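Local coordinates for protein formate dehydrogenase (Staphylococcus aureus, PDB 6TTB) that probably catalyses the NAD-dependent oxidation of formate to carbon dioxide, with the cofactor held in a Rossmann-type domain, at residues A[149-154]-A[272-277]. Sequence-based numbering, arbitrary orientation.
Sequences EHAVMD and VNTARG. With NAD (nicotinamide-adenine-dinucleotide), chain C.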
# COMPACT_ATOMS: atom_id res chain seq x y z
N GLU A 149 -9.08 -5.15 1.20
CA GLU A 149 -7.67 -5.11 1.58
C GLU A 149 -6.88 -4.51 0.41
O GLU A 149 -6.04 -3.61 0.56
CB GLU A 149 -7.13 -6.50 1.87
CG GLU A 149 -7.77 -7.22 3.01
CD GLU A 149 -7.17 -8.61 3.33
OE1 GLU A 149 -6.26 -9.02 2.63
OE2 GLU A 149 -7.60 -9.26 4.35
N HIS A 150 -7.11 -5.02 -0.79
CA HIS A 150 -6.29 -4.54 -1.89
C HIS A 150 -6.47 -3.03 -2.03
O HIS A 150 -5.54 -2.32 -2.40
CB HIS A 150 -6.72 -5.20 -3.15
CG HIS A 150 -5.61 -5.32 -4.10
ND1 HIS A 150 -4.75 -6.43 -4.10
CD2 HIS A 150 -5.22 -4.52 -5.11
CE1 HIS A 150 -3.90 -6.30 -5.10
NE2 HIS A 150 -4.17 -5.13 -5.74
N ALA A 151 -7.69 -2.53 -1.78
CA ALA A 151 -7.88 -1.10 -2.03
C ALA A 151 -7.16 -0.24 -0.98
O ALA A 151 -6.63 0.81 -1.31
CB ALA A 151 -9.35 -0.71 -2.21
N VAL A 152 -7.22 -0.64 0.29
CA VAL A 152 -6.62 0.21 1.31
C VAL A 152 -5.12 0.14 1.13
O VAL A 152 -4.44 1.18 1.21
CB VAL A 152 -7.11 -0.08 2.75
CG1 VAL A 152 -8.62 -0.00 2.85
CG2 VAL A 152 -6.72 -1.39 3.19
N MET A 153 -4.64 -1.01 0.64
CA MET A 153 -3.21 -1.14 0.35
C MET A 153 -2.82 -0.13 -0.73
O MET A 153 -1.86 0.65 -0.56
CB MET A 153 -2.91 -2.53 -0.15
CG MET A 153 -1.52 -2.73 -0.60
SD MET A 153 -1.36 -4.41 -1.29
CE MET A 153 -2.05 -4.18 -2.94
N ASP A 154 -3.64 -0.09 -1.78
CA ASP A 154 -3.47 0.89 -2.83
C ASP A 154 -3.48 2.31 -2.28
O ASP A 154 -2.63 3.11 -2.71
CB ASP A 154 -4.51 0.72 -3.94
CG ASP A 154 -4.39 -0.56 -4.78
OD1 ASP A 154 -3.40 -1.19 -4.75
OD2 ASP A 154 -5.28 -0.81 -5.53
N VAL A 272 -8.32 5.17 -6.84
CA VAL A 272 -8.12 3.74 -6.70
C VAL A 272 -9.37 3.08 -7.18
O VAL A 272 -10.47 3.44 -6.78
CB VAL A 272 -7.76 3.31 -5.27
CG1 VAL A 272 -8.00 1.83 -5.04
CG2 VAL A 272 -6.34 3.60 -5.00
N ASN A 273 -9.17 2.11 -8.06
CA ASN A 273 -10.26 1.46 -8.69
C ASN A 273 -9.92 -0.01 -8.80
O ASN A 273 -9.16 -0.41 -9.67
CB ASN A 273 -10.57 2.08 -10.02
CG ASN A 273 -11.54 1.23 -10.80
OD1 ASN A 273 -12.30 0.44 -10.20
ND2 ASN A 273 -11.57 1.42 -12.15
N THR A 274 -10.50 -0.78 -7.89
CA THR A 274 -10.49 -2.20 -7.94
C THR A 274 -11.92 -2.73 -8.18
O THR A 274 -12.28 -3.85 -7.70
CB THR A 274 -10.17 -2.65 -6.53
OG1 THR A 274 -11.09 -1.93 -5.67
CG2 THR A 274 -8.72 -2.42 -6.20
N ALA A 275 -12.79 -1.89 -8.81
CA ALA A 275 -14.14 -2.32 -9.14
C ALA A 275 -14.16 -2.84 -10.58
O ALA A 275 -13.96 -4.04 -10.78
CB ALA A 275 -15.17 -1.27 -8.84
N ARG A 276 -14.29 -1.98 -11.59
CA ARG A 276 -14.08 -2.47 -12.96
C ARG A 276 -13.38 -1.43 -13.84
O ARG A 276 -13.74 -0.27 -13.82
CB ARG A 276 -15.32 -3.10 -13.64
CG ARG A 276 -16.39 -3.66 -12.72
CD ARG A 276 -16.79 -5.09 -13.03
NE ARG A 276 -17.99 -5.45 -12.23
CZ ARG A 276 -19.20 -5.74 -12.72
NH1 ARG A 276 -19.40 -5.71 -14.03
NH2 ARG A 276 -20.21 -6.00 -11.91
N GLY A 277 -12.46 -1.91 -14.69
CA GLY A 277 -11.68 -1.08 -15.59
C GLY A 277 -12.48 0.04 -16.25
O GLY A 277 -12.01 1.19 -16.27
PA NAD C . -22.27 -4.04 -3.89
O1A NAD C . -23.50 -4.27 -4.70
O2A NAD C . -22.20 -4.42 -2.42
O5B NAD C . -21.74 -2.53 -4.09
C5B NAD C . -22.24 -1.70 -5.16
C4B NAD C . -22.99 -0.54 -4.54
O4B NAD C . -22.78 0.61 -5.38
C3B NAD C . -24.51 -0.74 -4.39
O3B NAD C . -24.99 -0.94 -3.06
C2B NAD C . -25.14 0.51 -5.03
O2B NAD C . -26.03 1.19 -4.17
C1B NAD C . -23.95 1.37 -5.47
N9A NAD C . -24.11 1.92 -6.82
C8A NAD C . -25.04 1.53 -7.77
N7A NAD C . -25.06 2.30 -8.83
C5A NAD C . -24.16 3.33 -8.54
C6A NAD C . -23.76 4.50 -9.23
N6A NAD C . -24.29 4.91 -10.37
N1A NAD C . -22.90 5.34 -8.60
C2A NAD C . -22.39 4.96 -7.42
N3A NAD C . -22.65 3.87 -6.69
C4A NAD C . -23.55 3.09 -7.30
O3 NAD C . -21.10 -4.78 -4.60
PN NAD C . -19.71 -5.02 -3.93
O1N NAD C . -19.73 -6.44 -3.43
O2N NAD C . -19.43 -3.91 -2.96
O5D NAD C . -18.75 -4.88 -5.23
C5D NAD C . -18.14 -3.59 -5.53
C4D NAD C . -17.59 -3.67 -6.91
O4D NAD C . -16.28 -4.28 -6.83
C3D NAD C . -18.46 -4.55 -7.84
O3D NAD C . -19.11 -3.80 -8.86
C2D NAD C . -17.50 -5.63 -8.36
O2D NAD C . -17.48 -5.80 -9.77
C1D NAD C . -16.13 -5.20 -7.88
N1N NAD C . -15.40 -6.39 -7.41
C2N NAD C . -14.12 -6.70 -7.96
C3N NAD C . -13.40 -7.83 -7.51
C7N NAD C . -11.92 -8.00 -7.87
O7N NAD C . -11.45 -9.14 -7.89
N7N NAD C . -11.18 -6.91 -8.12
C4N NAD C . -14.10 -8.78 -6.67
C5N NAD C . -15.38 -8.47 -6.17
C6N NAD C . -16.02 -7.29 -6.57
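The imidazole of His150 meets Thr274 obliquely, CD2 lying 4.2 Å from Thr274 CG2, while Met153 CE sits over the centre of one ring face, 3.5 Å above its plane. Tyr325 makes an edge-to-face contact with the same ring, and ND1 is hydrogen-bonded to Arg160 of the second subunit. On the other segment, NAD O2D lies at the edge of the Arg276 guanidinium, near its plane, and accepts a hydrogen bond from NE.

Beside the His150 ring, Ala151 and Asp154 pack against Val272 and Thr274. Val272 holds CG1 anti to its backbone N (chi1 161°), which leaves both methyls turned to the helix. CG2 reaches Asp154 CB at 3.6 Å, and CG1 lies 4.0 Å from Ala151 CB. The Asp154 side chain crosses that of Thr274 at a slant, its OD2 3.9 Å from Thr274 CG2, and it also touches Ala298 of the neighbouring strand. The methyl of Ala151 also lies near Thr274 OG1. No hydrogen bond joins the segments, and helix 144-160 packs here against the C-terminal part of strand 269-273, a strand of the parallel sheet of the Rossmann-type domain.

From Asn273 the chain folds into an Asx turn, Asn273 OD1 accepting from Ala275 N at 2.8 Å. Asn273 ND2 also donates almost straight to Arg276 O (175°), the amide nitrogen standing above that carbonyl's plane. Thr274 O then receives the carboxamide N7N of NAD at 3.3 Å, and Arg276 NH1 forms a salt bridge with Asp122. Van der Waals contacts alone, methyls against methyl, carboxylate and imidazole, thus seat the helix against Val272 and Thr274, and the Thr274 carbonyl and Arg276 NE are spent instead on the nicotinamide riboside part of the cofactor.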